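Local structure of hypothetical protein TM1070 (Thermotoga maritima, 1NC7) at residues Tyr43-Glu48 against Arg89-Gly94; Ile36-Arg41 against Pro96-Tyr101. The protein is of unknown function but binds magnesium ions and belongs to the family of the Anabaena sensory rhodopsin transducer. All blocks are in the same frame, centred on the assembly; numbering follows the deposited sequence.

Interaction 1: residues Tyr43-Glu48 against Arg89-Gly94; sequences YLVSHE and RLDKLG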
loop_
_atom_site.group_PDB
_atom_site.type_symbol
_atom_site.label_atom_id
_atom_site.label_comp_id
_atom_site.label_asym_id
_atom_site.label_seq_id
_atom_site.Cartn_x
_atom_site.Cartn_y
_atom_site.Cartn_z
ATOM N N TYR D 43 23.485 2.976 -12.683
ATOM C CA TYR D 43 23.871 1.979 -11.688
ATOM C C TYR D 43 22.695 1.113 -11.250
ATOM O O TYR D 43 22.885 0.035 -10.686
ATOM C CB TYR D 43 24.456 2.668 -10.450
ATOM C CG TYR D 43 25.809 3.321 -10.647
ATOM C CD1 TYR D 43 26.387 4.076 -9.625
ATOM C CD2 TYR D 43 26.524 3.168 -11.836
ATOM C CE1 TYR D 43 27.641 4.660 -9.780
ATOM C CE2 TYR D 43 27.781 3.748 -12.001
ATOM C CZ TYR D 43 28.331 4.491 -10.968
ATOM O OH TYR D 43 29.576 5.060 -11.115
ATOM N N LEU D 44 21.482 1.586 -11.516
ATOM C CA LEU D 44 20.279 0.869 -11.112
ATOM C C LEU D 44 19.710 -0.121 -12.119
ATOM O O LEU D 44 19.780 0.078 -13.330
ATOM C CB LEU D 44 19.175 1.866 -10.746
ATOM C CG LEU D 44 19.428 2.859 -9.611
ATOM C CD1 LEU D 44 18.219 3.771 -9.472
ATOM C CD2 LEU D 44 19.686 2.113 -8.312
ATOM N N VAL D 45 19.141 -1.195 -11.590
ATOM C CA VAL D 45 18.497 -2.216 -12.400
ATOM C C VAL D 45 17.127 -2.403 -11.760
ATOM O O VAL D 45 16.973 -2.210 -10.553
ATOM C CB VAL D 45 19.264 -3.561 -12.363
ATOM C CG1 VAL D 45 20.651 -3.391 -12.971
ATOM C CG2 VAL D 45 19.367 -4.063 -10.934
ATOM N N SER D 46 16.130 -2.739 -12.566
ATOM C CA SER D 46 14.789 -2.963 -12.041
ATOM C C SER D 46 14.871 -4.121 -11.057
ATOM O O SER D 46 15.629 -5.068 -11.258
ATOM C CB SER D 46 13.824 -3.310 -13.174
ATOM O OG SER D 46 13.652 -2.207 -14.044
ATOM N N HIS D 47 14.089 -4.050 -9.989
ATOM C CA HIS D 47 14.126 -5.108 -8.994
ATOM C C HIS D 47 12.976 -4.993 -8.019
ATOM O O HIS D 47 12.142 -4.096 -8.111
ATOM C CB HIS D 47 15.432 -5.038 -8.197
ATOM C CG HIS D 47 15.574 -3.789 -7.380
ATOM N ND1 HIS D 47 16.079 -2.616 -7.896
ATOM C CD2 HIS D 47 15.242 -3.522 -6.094
ATOM C CE1 HIS D 47 16.053 -1.678 -6.964
ATOM N NE2 HIS D 47 15.549 -2.202 -5.861
ATOM N N GLU D 48 12.938 -5.938 -7.092
ATOM C CA GLU D 48 11.953 -5.931 -6.028
ATOM C C GLU D 48 12.769 -6.157 -4.777
ATOM O O GLU D 48 13.756 -6.894 -4.797
ATOM C CB GLU D 48 10.926 -7.052 -6.180
ATOM C CG GLU D 48 9.951 -6.835 -7.316
ATOM C CD GLU D 48 8.681 -7.645 -7.157
ATOM O OE1 GLU D 48 8.776 -8.830 -6.778
ATOM O OE2 GLU D 48 7.588 -7.100 -7.417
ATOM N N ARG D 89 17.177 -8.296 -1.899
ATOM C CA ARG D 89 17.062 -8.062 -3.337
ATOM C C ARG D 89 16.631 -9.352 -4.023
ATOM O O ARG D 89 17.415 -10.291 -4.160
ATOM C CB ARG D 89 18.403 -7.581 -3.897
ATOM C CG ARG D 89 18.716 -6.129 -3.570
ATOM C CD ARG D 89 17.841 -5.201 -4.402
ATOM N NE ARG D 89 18.194 -5.263 -5.818
ATOM C CZ ARG D 89 18.995 -4.397 -6.430
ATOM N NH1 ARG D 89 19.530 -3.387 -5.755
ATOM N NH2 ARG D 89 19.272 -4.547 -7.719
ATOM N N LEU D 90 15.377 -9.387 -4.458
ATOM C CA LEU D 90 14.818 -10.569 -5.100
ATOM C C LEU D 90 15.346 -10.840 -6.503
ATOM O O LEU D 90 15.187 -11.945 -7.022
ATOM C CB LEU D 90 13.290 -10.467 -5.125
ATOM C CG LEU D 90 12.628 -10.264 -3.756
ATOM C CD1 LEU D 90 11.116 -10.286 -3.910
ATOM C CD2 LEU D 90 13.068 -11.353 -2.793
ATOM N N ASP D 91 15.970 -9.838 -7.113
ATOM C CA ASP D 91 16.529 -9.983 -8.457
ATOM C C ASP D 91 17.879 -10.698 -8.444
ATOM O O ASP D 91 18.456 -10.964 -9.499
ATOM C CB ASP D 91 16.693 -8.607 -9.113
ATOM C CG ASP D 91 17.604 -7.688 -8.322
ATOM O OD1 ASP D 91 17.390 -7.546 -7.100
ATOM O OD2 ASP D 91 18.530 -7.099 -8.920
ATOM N N LYS D 92 18.376 -11.011 -7.252
ATOM C CA LYS D 92 19.663 -11.688 -7.117
ATOM C C LYS D 92 19.509 -13.114 -6.596
ATOM O O LYS D 92 20.438 -13.666 -6.005
ATOM C CB LYS D 92 20.564 -10.893 -6.168
ATOM C CG LYS D 92 20.792 -9.453 -6.599
ATOM C CD LYS D 92 21.651 -8.709 -5.591
ATOM C CE LYS D 92 21.898 -7.273 -6.024
ATOM N NZ LYS D 92 22.716 -6.530 -5.026
ATOM N N LEU D 93 18.345 -13.712 -6.832
ATOM C CA LEU D 93 18.074 -15.065 -6.352
ATOM C C LEU D 93 17.903 -16.118 -7.445
ATOM O O LEU D 93 17.528 -17.255 -7.158
ATOM C CB LEU D 93 16.821 -15.060 -5.472
ATOM C CG LEU D 93 16.823 -14.156 -4.237
ATOM C CD1 LEU D 93 15.486 -14.279 -3.517
ATOM C CD2 LEU D 93 17.965 -14.541 -3.314
ATOM N N GLY D 94 18.172 -15.751 -8.693
ATOM C CA GLY D 94 18.033 -16.711 -9.774
ATOM C C GLY D 94 16.612 -16.841 -10.287
ATOM O O GLY D 94 16.316 -17.714 -11.106
HETATM O O HOH W 1 19.811 -1.504 -8.659
#
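The guanidinium of Arg89 lies flat on the imidazole of His47, with centres 3.7 Å apart and the two planes only 19° from parallel. Arg89 NE sits above the CG-CD2 side of the ring, so the guanidinium is stacked on it with an offset toward the rim. Lys92 CE rests over the other face of the same guanidinium, which is thus sandwiched between ring and methylene.

Charge pairing fixes the rotation of the arginine. Its chain, folded back at chi2 (-73°) and chi3 (-68°), turns side-on to the carboxylate: Arg89 NE reaches Asp91 OD1 at 2.7 Å and Arg89 NH2 reaches Asp91 OD2 at 2.9 Å, a salt bridge within 89-94 that meets both oxygens on the syn side, somewhat out of the carboxylate plane. The ring is held at its edge as well, where His47 ND1 donates to Val45 O at 2.8 Å in an almost perfectly straight bond, in plane with both ring and carbonyl. Water 1 accepts from Val45 N and from Arg89 NH2, tying the arginine to the backbone of strand 44-45.

Carbon atoms pack round the charged groups: Val45 CG2 meets the edge of the guanidinium, 3.3 Å from Arg89 NH2, and His47 CB lies against the Asp91 carboxylate. Deeper in, the contact is apolar: Leu90 CD1 lies 4.0 Å from Glu48 CB, and Leu90 also packs on Leu50 and Ile103; the carboxylate of Glu48 is paired with Arg117.

A single backbone hydrogen bond joins the segments directly, Leu90 N to Glu48 O at 3.0 Å. It lies at the end of the antiparallel pair 47-54 and 84-89, just before the long connection to strand 101-107, in an all-beta fold; a guanidinium-imidazole stack with a bidentate salt bridge closes that end.

Interaction 2: residues Ile36-Arg41 against Pro96-Tyr101; sequences IPNGKR and PKCKPY. With FMT (formic acid), chain P.
Ile36 O takes the amide of Cys98 in the one direct hydrogen bond between these segments, with Cys98 N a short 2.7 Å from Ile36 O and the bond nearly straight (168°). The chain turns at Cys98, with positive phi.

Water does the rest of the polar bridging. Water 2 accepts from Ile36 N and Lys99 N and donates to Pro96 O, so three backbone groups from two loops share one molecule. Farther out, water 3 accepts from Lys97 NZ at 2.7 Å and donates to Asn38 O; the lysine chain, fully extended beyond CG, passes Ile36 CG2 and the CB of Asn38 and carries NZ out to the water.

The apolar part is small and belongs to Ile36. Ile36 CG1 lies at the edge of the Tyr101 ring, 4.0 Å from Tyr101 CE2, while Ile36 CD1 comes to 3.4 Å from Tyr101 OH, which also makes a weak hydrogen bond to Glu48 OE1. Phe66, on the adjacent strand 60-68, meets the same ring edge-to-face.

Arg41 points to other partners: Arg41 NH2 gives a 2.8 Å bond to O2 of a formate, probably from the crystallisation liquor, in the guanidinium plane, while NE bonds Gly121 O and NH1 bonds Asn123 O of a neighbouring subunit. A leucine in its place would probably leave both of those carbonyls without their donor and weaken this tie between subunits.

The chemistry implies two irregular loops joined chiefly through main-chain groups and water, with the buried Ile36 supplying most of the apolar contact against Tyr101.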
loop_
_atom_site.group_PDB
_atom_site.type_symbol
_atom_site.label_atom_id
_atom_site.label_comp_id
_atom_site.label_asym_id
_atom_site.label_seq_id
_atom_site.Cartn_x
_atom_site.Cartn_y
_atom_site.Cartn_z
ATOM N N ILE D 36 9.942 -9.310 -11.501
ATOM C CA ILE D 36 11.223 -8.632 -11.650
ATOM C C ILE D 36 11.320 -8.082 -13.071
ATOM O O ILE D 36 11.491 -8.845 -14.019
ATOM C CB ILE D 36 12.413 -9.598 -11.431
ATOM C CG1 ILE D 36 12.342 -10.219 -10.034
ATOM C CG2 ILE D 36 13.728 -8.856 -11.644
ATOM C CD1 ILE D 36 12.404 -9.216 -8.903
ATOM N N PRO D 37 11.188 -6.754 -13.241
ATOM C CA PRO D 37 11.273 -6.143 -14.575
ATOM C C PRO D 37 12.702 -6.292 -15.107
ATOM O O PRO D 37 13.620 -6.544 -14.334
ATOM C CB PRO D 37 10.904 -4.680 -14.312
ATOM C CG PRO D 37 10.059 -4.750 -13.067
ATOM C CD PRO D 37 10.811 -5.750 -12.234
ATOM N N ASN D 38 12.900 -6.110 -16.410
ATOM C CA ASN D 38 14.235 -6.275 -16.991
ATOM C C ASN D 38 14.989 -5.008 -17.398
ATOM O O ASN D 38 16.079 -5.096 -17.962
ATOM C CB ASN D 38 14.156 -7.202 -18.207
ATOM C CG ASN D 38 13.401 -6.579 -19.364
ATOM O OD1 ASN D 38 13.777 -5.520 -19.867
ATOM N ND2 ASN D 38 12.331 -7.235 -19.796
ATOM N N GLY D 39 14.430 -3.838 -17.116
ATOM C CA GLY D 39 15.104 -2.606 -17.499
ATOM C C GLY D 39 16.175 -2.123 -16.539
ATOM O O GLY D 39 16.280 -2.601 -15.410
ATOM N N LYS D 40 16.986 -1.172 -16.995
ATOM C CA LYS D 40 18.043 -0.610 -16.168
ATOM C C LYS D 40 18.341 0.836 -16.555
ATOM O O LYS D 40 17.945 1.297 -17.625
ATOM C CB LYS D 40 19.315 -1.455 -16.291
ATOM C CG LYS D 40 19.827 -1.610 -17.712
ATOM C CD LYS D 40 21.042 -2.524 -17.761
ATOM C CE LYS D 40 21.538 -2.707 -19.185
ATOM N NZ LYS D 40 21.931 -1.411 -19.803
ATOM N N ARG D 41 19.022 1.548 -15.664
ATOM C CA ARG D 41 19.410 2.934 -15.898
ATOM C C ARG D 41 20.608 3.257 -15.016
ATOM O O ARG D 41 20.496 3.285 -13.789
ATOM C CB ARG D 41 18.272 3.902 -15.564
ATOM C CG ARG D 41 18.682 5.360 -15.755
ATOM C CD ARG D 41 17.652 6.344 -15.235
ATOM N NE ARG D 41 16.407 6.298 -15.993
ATOM C CZ ARG D 41 15.456 7.223 -15.919
ATOM N NH1 ARG D 41 15.606 8.272 -15.121
ATOM N NH2 ARG D 41 14.354 7.101 -16.644
ATOM N N PRO D 96 13.561 -16.099 -12.574
ATOM C CA PRO D 96 13.493 -15.580 -13.941
ATOM C C PRO D 96 12.927 -14.164 -13.977
ATOM O O PRO D 96 11.980 -13.849 -13.254
ATOM C CB PRO D 96 12.576 -16.578 -14.643
ATOM C CG PRO D 96 12.848 -17.854 -13.912
ATOM C CD PRO D 96 12.875 -17.398 -12.471
ATOM N N LYS D 97 13.514 -13.312 -14.810
ATOM C CA LYS D 97 13.032 -11.946 -14.940
ATOM C C LYS D 97 11.770 -11.975 -15.796
ATOM O O LYS D 97 11.573 -12.892 -16.600
ATOM C CB LYS D 97 14.083 -11.063 -15.617
ATOM C CG LYS D 97 15.403 -10.975 -14.874
ATOM C CD LYS D 97 16.389 -10.089 -15.623
ATOM C CE LYS D 97 17.752 -10.086 -14.950
ATOM N NZ LYS D 97 18.737 -9.217 -15.662
ATOM N N CYS D 98 10.916 -10.976 -15.610
ATOM C CA CYS D 98 9.677 -10.862 -16.368
ATOM C C CYS D 98 8.800 -12.103 -16.284
ATOM O O CYS D 98 8.182 -12.515 -17.268
ATOM C CB CYS D 98 9.996 -10.539 -17.826
ATOM S SG CYS D 98 10.937 -9.013 -18.000
ATOM N N LYS D 99 8.748 -12.690 -15.094
ATOM C CA LYS D 99 7.939 -13.872 -14.847
ATOM C C LYS D 99 7.128 -13.613 -13.583
ATOM O O LYS D 99 7.683 -13.509 -12.491
ATOM C CB LYS D 99 8.830 -15.103 -14.654
ATOM C CG LYS D 99 8.054 -16.401 -14.482
ATOM C CD LYS D 99 8.988 -17.599 -14.379
ATOM C CE LYS D 99 8.199 -18.902 -14.355
ATOM N NZ LYS D 99 9.083 -20.096 -14.309
ATOM N N PRO D 100 5.802 -13.494 -13.717
ATOM C CA PRO D 100 4.961 -13.240 -12.545
ATOM C C PRO D 100 5.073 -14.320 -11.477
ATOM O O PRO D 100 5.202 -15.501 -11.787
ATOM C CB PRO D 100 3.557 -13.154 -13.140
ATOM C CG PRO D 100 3.637 -14.038 -14.343
ATOM C CD PRO D 100 4.979 -13.667 -14.927
ATOM N N TYR D 101 5.033 -13.900 -10.219
ATOM C CA TYR D 101 5.109 -14.833 -9.107
ATOM C C TYR D 101 4.443 -14.221 -7.882
ATOM O O TYR D 101 3.976 -13.078 -7.923
ATOM C CB TYR D 101 6.575 -15.193 -8.809
ATOM C CG TYR D 101 7.463 -14.038 -8.377
ATOM C CD1 TYR D 101 7.492 -13.609 -7.050
ATOM C CD2 TYR D 101 8.280 -13.383 -9.295
ATOM C CE1 TYR D 101 8.320 -12.556 -6.649
ATOM C CE2 TYR D 101 9.108 -12.331 -8.905
ATOM C CZ TYR D 101 9.124 -11.925 -7.586
ATOM O OH TYR D 101 9.944 -10.885 -7.208
HETATM C C FMT P . 11.171 8.663 -15.499
HETATM O O1 FMT P . 10.201 9.450 -15.504
HETATM O O2 FMT P . 12.242 8.902 -16.095
HETATM O O HOH W 2 9.998 -12.033 -12.468
HETATM O O HOH W 3 17.362 -8.036 -17.619
#

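Both contacts join the chain between strands 28-34 and 47-54 to the long connection from strand 84-89 to strand 101-107, about 8 Å apart between centres. Interaction 1 sits where that connection leaves the sheet and relies on side-chain charge and stacking; interaction 2 lies farther from the chain's centre, more exposed in part, and relies on backbone groups and water. Their buried sides merge: Tyr101 OH approaches Glu48 OE1 and packs on Leu90 CD1, and Pro37 CB touches Ser46 CB. Strands 40-41 and 44-45 pair as a small hairpin, with Ser46 N probably bonded to Gly39 O, and only interaction 2 reaches other subunits.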